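Local structure of twitching motility protein PilT (Aquifex aeolicus, 2EYU) at residues Lys53-Ile58 with Lys71-Asn76; Leu170-Gly175 with Leu234-Glu239; Ser86-Leu91 with Leu110-Thr115. The protein probably acts as an ATP-driven motor that retracts type IV pili and so powers twitching motility. The protein carries 1 engineered substitution. All coordinates share one frame; numbering follows the deposited sequence.

Contact 1 of 3, residues Lys53-Ile58 with Lys71-Asn76; sequences KSYHII and KKSIVN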
loop_
_atom_site.group_PDB
_atom_site.type_symbol
_atom_site.label_atom_id
_atom_site.label_comp_id
_atom_site.label_asym_id
_atom_site.label_seq_id
_atom_site.Cartn_x
_atom_site.Cartn_y
_atom_site.Cartn_z
ATOM N N LYS A 53 8.769 1.910 18.144
ATOM C CA LYS A 53 8.724 3.328 18.493
ATOM C C LYS A 53 7.647 3.681 19.493
ATOM O O LYS A 53 6.564 3.076 19.511
ATOM C CB LYS A 53 8.482 4.086 17.186
ATOM C CG LYS A 53 9.755 4.190 16.330
ATOM C CD LYS A 53 10.002 5.636 15.942
ATOM C CE LYS A 53 10.915 6.323 16.949
ATOM N NZ LYS A 53 12.213 6.715 16.328
ATOM N N SER A 54 7.904 4.682 20.352
ATOM C CA SER A 54 6.802 5.104 21.219
ATOM C C SER A 54 5.987 6.208 20.548
ATOM O O SER A 54 6.122 7.376 20.886
ATOM C CB SER A 54 7.256 5.578 22.593
ATOM O OG SER A 54 8.624 5.890 22.680
ATOM N N TYR A 55 5.109 5.853 19.623
ATOM C CA TYR A 55 4.210 6.781 18.964
ATOM C C TYR A 55 2.788 6.698 19.521
ATOM O O TYR A 55 2.479 5.757 20.248
ATOM C CB TYR A 55 4.066 6.459 17.480
ATOM C CG TYR A 55 5.224 6.733 16.568
ATOM C CD1 TYR A 55 6.281 7.545 16.933
ATOM C CD2 TYR A 55 5.230 6.156 15.300
ATOM C CE1 TYR A 55 7.332 7.774 16.060
ATOM C CE2 TYR A 55 6.275 6.388 14.431
ATOM C CZ TYR A 55 7.321 7.194 14.814
ATOM O OH TYR A 55 8.362 7.422 13.941
ATOM N N HIS A 56 1.968 7.655 19.126
ATOM C CA HIS A 56 0.520 7.612 19.224
ATOM C C HIS A 56 -0.024 7.072 17.895
ATOM O O HIS A 56 0.275 7.691 16.862
ATOM C CB HIS A 56 -0.097 8.965 19.494
ATOM C CG HIS A 56 -1.550 8.934 19.828
ATOM N ND1 HIS A 56 -2.268 7.761 19.982
ATOM C CD2 HIS A 56 -2.423 9.946 20.044
ATOM C CE1 HIS A 56 -3.520 8.056 20.271
ATOM N NE2 HIS A 56 -3.645 9.373 20.318
ATOM N N ILE A 57 -0.763 5.961 17.939
ATOM C CA ILE A 57 -1.202 5.378 16.653
ATOM C C ILE A 57 -2.722 5.310 16.631
ATOM O O ILE A 57 -3.369 4.819 17.552
ATOM C CB ILE A 57 -0.578 4.002 16.378
ATOM C CG1 ILE A 57 0.944 3.929 16.263
ATOM C CG2 ILE A 57 -1.100 3.366 15.082
ATOM C CD1 ILE A 57 1.476 2.514 16.087
ATOM N N ILE A 58 -3.341 5.830 15.564
ATOM C CA ILE A 58 -4.803 5.786 15.577
ATOM C C ILE A 58 -5.256 4.982 14.370
ATOM O O ILE A 58 -4.772 5.184 13.247
ATOM C CB ILE A 58 -5.417 7.192 15.587
ATOM C CG1 ILE A 58 -5.055 8.000 16.845
ATOM C CG2 ILE A 58 -6.924 7.157 15.385
ATOM C CD1 ILE A 58 -5.990 9.154 17.118
ATOM N N LYS A 71 2.538 -2.565 23.379
ATOM C CA LYS A 71 3.986 -2.643 23.336
ATOM C C LYS A 71 4.622 -1.288 23.604
ATOM O O LYS A 71 4.364 -0.710 24.662
ATOM C CB LYS A 71 4.402 -3.200 21.962
ATOM C CG LYS A 71 4.001 -4.667 21.804
ATOM C CD LYS A 71 4.301 -5.207 20.424
ATOM C CE LYS A 71 4.509 -6.706 20.372
ATOM N NZ LYS A 71 5.699 -7.171 21.142
ATOM N N LYS A 72 5.441 -0.758 22.702
ATOM C CA LYS A 72 6.073 0.543 22.919
ATOM C C LYS A 72 5.180 1.727 22.576
ATOM O O LYS A 72 5.376 2.814 23.130
ATOM C CB LYS A 72 7.372 0.634 22.095
ATOM C CG LYS A 72 8.481 1.372 22.821
ATOM C CD LYS A 72 9.809 1.402 22.106
ATOM C CE LYS A 72 10.725 0.276 22.548
ATOM N NZ LYS A 72 10.925 -0.770 21.516
ATOM N N SER A 73 4.208 1.559 21.673
ATOM C CA SER A 73 3.404 2.651 21.169
ATOM C C SER A 73 2.029 2.681 21.835
ATOM O O SER A 73 1.718 1.701 22.501
ATOM C CB SER A 73 3.211 2.584 19.641
ATOM O OG SER A 73 4.271 3.186 18.932
ATOM N N ILE A 74 1.312 3.780 21.630
ATOM C CA ILE A 74 -0.058 3.960 22.103
ATOM C C ILE A 74 -1.042 3.904 20.939
ATOM O O ILE A 74 -1.117 4.841 20.141
ATOM C CB ILE A 74 -0.198 5.274 22.889
ATOM C CG1 ILE A 74 -1.636 5.749 23.087
ATOM C CG2 ILE A 74 0.652 6.373 22.274
ATOM C CD1 ILE A 74 -1.741 6.835 24.142
ATOM N N VAL A 75 -1.772 2.792 20.856
ATOM C CA VAL A 75 -2.653 2.481 19.735
ATOM C C VAL A 75 -4.132 2.516 20.064
ATOM O O VAL A 75 -4.752 1.762 20.816
ATOM C CB VAL A 75 -2.276 1.096 19.152
ATOM C CG1 VAL A 75 -2.700 -0.002 20.110
ATOM C CG2 VAL A 75 -2.885 0.870 17.772
ATOM N N ASN A 76 -4.800 3.483 19.438
ATOM C CA ASN A 76 -6.253 3.531 19.521
ATOM C C ASN A 76 -6.856 2.972 18.238
ATOM O O ASN A 76 -6.570 3.493 17.160
ATOM C CB ASN A 76 -6.713 4.965 19.770
ATOM C CG ASN A 76 -6.356 5.415 21.173
ATOM O OD1 ASN A 76 -5.524 4.785 21.827
ATOM N ND2 ASN A 76 -6.978 6.491 21.641
#
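Lys72 lies against Lys53 where the two segments first meet, its CB 3.6 Å from Lys53 O. Its chain bends further out, and NZ is hydrogen-bonded to Gln51 O. Ser73 follows and grips the backbone of the other segment. Its OG accepts the N-H of Tyr55, with Tyr55 N and Ser73 OG 2.9 Å apart. It also donates to Lys53 O, but that bond is modelled too short for its length to be trusted. Ile74 begins the parallel strand pairing, opposite His56. Ile74 O takes the N-H of Ile57, again over a doubtfully short distance, and a second bond from His56 ND1 at 3.1 Å. This second bond is nearly straight (168° at the hydrogen). The oxygen lies in the imidazole plane, while ND1 stands 39° out of the carbonyl plane. His56 CG is anti to the backbone N and beside the carbonyl carbon (chi1 -170°), on the way to this bond. His56 NE2 bonds Glu97 OE1, so both ring nitrogens are held and the ring's rotation is fixed. An alanine here would probably leave Glu97 without its imidazole mate and Ile74 O without its side-chain donor. The Val75 side chain is on the face of Ile57, away from that of His56 and Ile74, and its CG2 meets Ile57 CG2 at 4.1 Å. Asn76 N then bonds Ile57 O at 2.7 Å. Strand 74-79 is outermost on this side of the sheet within the chain. Strand 56-61 separates it from strand 101-104. Tyr55 and Ser73 touch helix 38-52, and Ile58 packs against helix 87-97.

Contact 2 of 3, residues Leu170-Gly175 with Leu234-Glu239; sequences LLPKIG and LEDAME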
loop_
_atom_site.group_PDB
_atom_site.type_symbol
_atom_site.label_atom_id
_atom_site.label_comp_id
_atom_site.label_asym_id
_atom_site.label_seq_id
_atom_site.Cartn_x
_atom_site.Cartn_y
_atom_site.Cartn_z
ATOM N N LEU A 170 -2.102 -13.272 -2.901
ATOM C CA LEU A 170 -1.715 -14.501 -2.226
ATOM C C LEU A 170 -1.939 -15.685 -3.159
ATOM O O LEU A 170 -3.077 -15.879 -3.600
ATOM C CB LEU A 170 -2.520 -14.662 -0.932
ATOM C CG LEU A 170 -2.156 -13.745 0.234
ATOM C CD1 LEU A 170 -3.326 -13.622 1.202
ATOM C CD2 LEU A 170 -0.936 -14.266 0.965
ATOM N N LEU A 171 -0.901 -16.446 -3.479
ATOM C CA LEU A 171 -1.001 -17.568 -4.410
ATOM C C LEU A 171 -0.910 -18.898 -3.661
ATOM O O LEU A 171 -0.240 -18.961 -2.626
ATOM C CB LEU A 171 0.151 -17.596 -5.384
ATOM C CG LEU A 171 0.131 -16.904 -6.742
ATOM C CD1 LEU A 171 -0.380 -17.857 -7.815
ATOM C CD2 LEU A 171 -0.696 -15.633 -6.709
ATOM N N PRO A 172 -1.506 -19.962 -4.177
ATOM C CA PRO A 172 -1.276 -21.276 -3.564
ATOM C C PRO A 172 0.146 -21.762 -3.844
ATOM O O PRO A 172 0.833 -21.072 -4.594
ATOM C CB PRO A 172 -2.264 -22.183 -4.301
ATOM C CG PRO A 172 -2.420 -21.527 -5.632
ATOM C CD PRO A 172 -2.407 -20.043 -5.335
ATOM N N LYS A 173 0.492 -22.895 -3.274
ATOM C CA LYS A 173 1.600 -23.787 -3.506
ATOM C C LYS A 173 2.335 -24.210 -2.223
ATOM O O LYS A 173 1.759 -24.281 -1.133
ATOM C CB LYS A 173 2.651 -23.189 -4.442
ATOM C CG LYS A 173 2.729 -23.698 -5.866
ATOM C CD LYS A 173 1.340 -23.807 -6.491
ATOM C CE LYS A 173 0.889 -25.276 -6.277
ATOM N NZ LYS A 173 1.985 -25.939 -5.499
ATOM N N ILE A 174 3.619 -24.490 -2.453
ATOM C CA ILE A 174 4.539 -25.028 -1.458
ATOM C C ILE A 174 5.556 -24.001 -0.967
ATOM O O ILE A 174 5.531 -22.838 -1.368
ATOM C CB ILE A 174 5.276 -26.246 -2.046
ATOM C CG1 ILE A 174 5.544 -27.361 -1.027
ATOM C CG2 ILE A 174 6.556 -25.815 -2.738
ATOM C CD1 ILE A 174 4.638 -28.581 -1.221
ATOM N N GLY A 175 6.449 -24.434 -0.082
ATOM C CA GLY A 175 7.483 -23.597 0.496
ATOM C C GLY A 175 7.188 -23.239 1.945
ATOM O O GLY A 175 8.015 -23.469 2.823
ATOM N N LEU A 234 3.177 -22.507 -13.283
ATOM C CA LEU A 234 2.966 -21.667 -14.452
ATOM C C LEU A 234 1.518 -21.202 -14.508
ATOM O O LEU A 234 1.303 -20.000 -14.671
ATOM C CB LEU A 234 3.302 -22.392 -15.758
ATOM C CG LEU A 234 3.291 -21.585 -17.055
ATOM C CD1 LEU A 234 4.087 -20.288 -16.926
ATOM C CD2 LEU A 234 3.856 -22.394 -18.212
ATOM N N GLU A 235 0.564 -22.137 -14.392
ATOM C CA GLU A 235 -0.842 -21.743 -14.571
ATOM C C GLU A 235 -1.292 -20.736 -13.520
ATOM O O GLU A 235 -2.086 -19.823 -13.753
ATOM C CB GLU A 235 -1.747 -22.966 -14.517
ATOM C CG GLU A 235 -1.045 -24.275 -14.860
ATOM C CD GLU A 235 -1.635 -25.445 -14.089
ATOM O OE1 GLU A 235 -1.280 -26.611 -14.379
ATOM O OE2 GLU A 235 -2.462 -25.182 -13.183
ATOM N N ASP A 236 -0.786 -20.905 -12.306
ATOM C CA ASP A 236 -1.156 -20.001 -11.213
ATOM C C ASP A 236 -0.667 -18.579 -11.461
ATOM O O ASP A 236 -1.319 -17.605 -11.092
ATOM C CB ASP A 236 -0.571 -20.544 -9.902
ATOM C CG ASP A 236 -1.415 -21.709 -9.393
ATOM O OD1 ASP A 236 -2.586 -21.778 -9.823
ATOM O OD2 ASP A 236 -0.908 -22.519 -8.591
ATOM N N ALA A 237 0.497 -18.494 -12.089
ATOM C CA ALA A 237 1.203 -17.250 -12.357
ATOM C C ALA A 237 0.463 -16.451 -13.423
ATOM O O ALA A 237 0.092 -15.299 -13.219
ATOM C CB ALA A 237 2.633 -17.531 -12.783
HETATM N N MSE A 238 0.248 -17.111 -14.550
HETATM C CA MSE A 238 -0.588 -16.587 -15.622
HETATM C C MSE A 238 -1.965 -16.155 -15.131
HETATM O O MSE A 238 -2.522 -15.123 -15.546
HETATM C CB MSE A 238 -0.738 -17.659 -16.711
HETATM C CG MSE A 238 0.556 -18.013 -17.430
HETATM SE SE MSE A 238 1.311 -16.464 -18.316
HETATM C CE MSE A 238 -0.369 -16.050 -19.161
ATOM N N GLU A 239 -2.549 -16.933 -14.222
ATOM C CA GLU A 239 -3.877 -16.616 -13.701
ATOM C C GLU A 239 -3.948 -15.304 -12.924
ATOM O O GLU A 239 -4.999 -14.663 -12.871
ATOM C CB GLU A 239 -4.343 -17.757 -12.788
ATOM C CG GLU A 239 -5.136 -18.861 -13.468
ATOM C CD GLU A 239 -6.026 -19.640 -12.515
ATOM O OE1 GLU A 239 -7.103 -20.097 -12.948
ATOM O OE2 GLU A 239 -5.657 -19.821 -11.333
#
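Leu171, the last residue of strand 162-171, faces Asp236 on helix 234-240, and their CA atoms are 7.2 Å apart. The two side chains run alongside each other, pointing opposite ways. Leu171 CD1 makes the touch: it lies 3.4 Å from Asp236 CB and equally close to Asp236 O. Both leucine torsions (chi1 and chi2, -91°) lie away from the staggered values. Pro172 and the aspartate meet tip to tip, with Pro172 CG 3.5 Å from Asp236 OD2. Lys173 crosses the same carboxylate obliquely. Its CD is 3.3 Å from Asp236 OD2, so the aliphatic part of the lysine touches the oxygen and not the ammonium group. Lys173 NZ stays 5.4 Å from Asp236 OD2. The opposite charges probably attract each other weakly, but they form no salt bridge here. The lysine chain is bent, and CD rather than NZ is the part at the carboxylate. The contact is small and rests on van der Waals touch around one aspartate. Leu171 also packs on Val179 and Ile232, and Ala237 touches Ile232 and Leu247. The end of strand 162-171 and the residues after it thus pack on helix 234-240. Strands 162-171 and 179-185 form an antiparallel hairpin at one side of the P-loop NTPase sheet, and the start of its turn rests on a helix near the C-terminus.

Contact 3 of 3, residues Ser86-Leu91 with Leu110-Thr115; sequences SFADAL and LETVET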
loop_
_atom_site.group_PDB
_atom_site.type_symbol
_atom_site.label_atom_id
_atom_site.label_comp_id
_atom_site.label_asym_id
_atom_site.label_seq_id
_atom_site.Cartn_x
_atom_site.Cartn_y
_atom_site.Cartn_z
ATOM N N SER A 86 -18.710 7.266 10.207
ATOM C CA SER A 86 -18.196 7.404 8.847
ATOM C C SER A 86 -16.676 7.509 8.872
ATOM O O SER A 86 -16.103 8.063 9.816
ATOM C CB SER A 86 -18.837 8.622 8.178
ATOM O OG SER A 86 -18.426 9.817 8.822
ATOM N N PHE A 87 -15.995 6.968 7.861
ATOM C CA PHE A 87 -14.534 7.059 7.886
ATOM C C PHE A 87 -14.123 8.528 7.895
ATOM O O PHE A 87 -13.194 8.941 8.585
ATOM C CB PHE A 87 -13.898 6.341 6.705
ATOM C CG PHE A 87 -13.531 4.886 6.934
ATOM C CD1 PHE A 87 -14.514 3.911 6.859
ATOM C CD2 PHE A 87 -12.230 4.504 7.212
ATOM C CE1 PHE A 87 -14.204 2.579 7.060
ATOM C CE2 PHE A 87 -11.916 3.173 7.422
ATOM C CZ PHE A 87 -12.904 2.204 7.348
ATOM N N ALA A 88 -14.847 9.319 7.102
ATOM C CA ALA A 88 -14.548 10.741 7.005
ATOM C C ALA A 88 -14.588 11.405 8.380
ATOM O O ALA A 88 -13.608 12.010 8.829
ATOM C CB ALA A 88 -15.517 11.429 6.052
ATOM N N ASP A 89 -15.745 11.285 9.019
ATOM C CA ASP A 89 -15.979 11.797 10.361
ATOM C C ASP A 89 -14.810 11.497 11.298
ATOM O O ASP A 89 -14.117 12.415 11.727
ATOM C CB ASP A 89 -17.252 11.190 10.962
ATOM C CG ASP A 89 -17.919 12.172 11.915
ATOM O OD1 ASP A 89 -18.109 11.817 13.098
ATOM O OD2 ASP A 89 -18.240 13.287 11.471
ATOM N N ALA A 90 -14.625 10.215 11.560
ATOM C CA ALA A 90 -13.563 9.674 12.384
ATOM C C ALA A 90 -12.186 10.101 11.914
ATOM O O ALA A 90 -11.213 10.257 12.657
ATOM C CB ALA A 90 -13.617 8.150 12.352
ATOM N N LEU A 91 -12.055 10.282 10.594
ATOM C CA LEU A 91 -10.674 10.618 10.192
ATOM C C LEU A 91 -10.351 12.023 10.673
ATOM O O LEU A 91 -9.330 12.287 11.313
ATOM C CB LEU A 91 -10.548 10.443 8.697
ATOM C CG LEU A 91 -9.322 9.720 8.149
ATOM C CD1 LEU A 91 -9.307 9.843 6.630
ATOM C CD2 LEU A 91 -8.044 10.272 8.756
ATOM N N LEU A 110 -14.541 10.421 -1.782
ATOM C CA LEU A 110 -13.846 11.682 -1.972
ATOM C C LEU A 110 -13.472 12.303 -0.636
ATOM O O LEU A 110 -12.337 12.713 -0.381
ATOM C CB LEU A 110 -14.755 12.608 -2.787
ATOM C CG LEU A 110 -14.032 13.786 -3.448
ATOM C CD1 LEU A 110 -12.674 13.305 -3.938
ATOM C CD2 LEU A 110 -14.879 14.398 -4.547
ATOM N N GLU A 111 -14.447 12.388 0.278
ATOM C CA GLU A 111 -14.159 13.071 1.537
ATOM C C GLU A 111 -13.036 12.392 2.310
ATOM O O GLU A 111 -12.195 13.088 2.890
ATOM C CB GLU A 111 -15.428 13.166 2.396
ATOM C CG GLU A 111 -16.647 13.623 1.602
ATOM C CD GLU A 111 -17.911 12.859 1.947
ATOM O OE1 GLU A 111 -18.504 13.138 3.013
ATOM O OE2 GLU A 111 -18.315 11.974 1.155
ATOM N N THR A 112 -13.019 11.067 2.344
ATOM C CA THR A 112 -12.040 10.305 3.100
ATOM C C THR A 112 -10.656 10.513 2.498
ATOM O O THR A 112 -9.670 10.802 3.158
ATOM C CB THR A 112 -12.270 8.783 3.052
ATOM O OG1 THR A 112 -13.521 8.458 3.653
ATOM C CG2 THR A 112 -11.168 8.077 3.847
ATOM N N VAL A 113 -10.654 10.327 1.181
ATOM C CA VAL A 113 -9.434 10.486 0.405
ATOM C C VAL A 113 -8.821 11.875 0.561
ATOM O O VAL A 113 -7.610 12.045 0.727
ATOM C CB VAL A 113 -9.740 10.276 -1.088
ATOM C CG1 VAL A 113 -8.462 10.532 -1.873
ATOM C CG2 VAL A 113 -10.253 8.880 -1.374
ATOM N N GLU A 114 -9.669 12.900 0.472
ATOM C CA GLU A 114 -9.183 14.274 0.624
ATOM C C GLU A 114 -8.658 14.468 2.034
ATOM O O GLU A 114 -7.632 15.095 2.314
ATOM C CB GLU A 114 -10.267 15.305 0.315
ATOM C CG GLU A 114 -9.770 16.530 -0.423
ATOM C CD GLU A 114 -8.584 17.218 0.218
ATOM O OE1 GLU A 114 -7.430 16.775 0.023
ATOM O OE2 GLU A 114 -8.796 18.231 0.919
ATOM N N THR A 115 -9.352 13.893 3.018
ATOM C CA THR A 115 -8.786 14.103 4.355
ATOM C C THR A 115 -7.479 13.335 4.486
ATOM O O THR A 115 -6.536 13.831 5.105
ATOM C CB THR A 115 -9.749 13.704 5.484
ATOM O OG1 THR A 115 -11.012 14.357 5.309
ATOM C CG2 THR A 115 -9.197 14.184 6.817
#
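Leu91 reaches from helix 87-97 to Thr112 on helix 110-121, and the two side chains cross at about a right angle. Leu91 CD1 does the touching. It lies 3.6 Å from Thr112 O and 3.8 Å from Thr112 CG2, and Thr115 CB is also close, at 4.1 Å from it. One turn earlier, Ala88 CB meets Glu111 CB at 4.0 Å. Thr112 OG1 sits 3.7 Å from Phe87 CB. This oxygen is anti to its own carbonyl carbon (chi1 -63°) and CG2 is anti to the backbone N, so the oxygen meets Phe87 and the methyl meets Leu91. The small side chain of Ala88 fits a close backbone approach, and the CA atoms of Ala88 and Thr112 are 4.7 Å apart. The segment axes lie 8.7 Å apart at 27°, so the helices run roughly in the same direction. Thr115 is held within its own helix. Its OG1 donates to Glu111 O at 3.0 Å, and its backbone N reaches the same oxygen from the opposite face of the carbonyl plane. Further out, Phe87 and Leu91 rest on Ile60 and Val104 of the central sheet. Thr112 also touches Val104, and Thr115 touches Arg92 and Leu95. The segments meet mainly through carbon groups. Thr112 O and OG1 are touched by carbons and not hydrogen-bonded across the contact. The Thr115 hydroxyl is spent on its own helix, and packing rather than polar bonding joins the two helices here.

How the contacts relate
Contacts 1 and 3 lie in one part of the domain. Their centres are 22 Å apart and their nearest atoms about 6 Å. Strand 74-79 of contact 1 is followed in the chain by helix 87-97 of contact 3, so one segment leads to the next. Contact 2 is remote: its centre is 37 Å from that of contact 1 and 36 Å from that of contact 3. Contacts 2 and 3 lie on opposite sides of the chain's centre. Contacts 1 and 2 still reach the same sheet. Strand 26-31, which leads into a probable Walker A loop at Gly32-Ser39, lies in that sheet between strands 56-61 and 162-171.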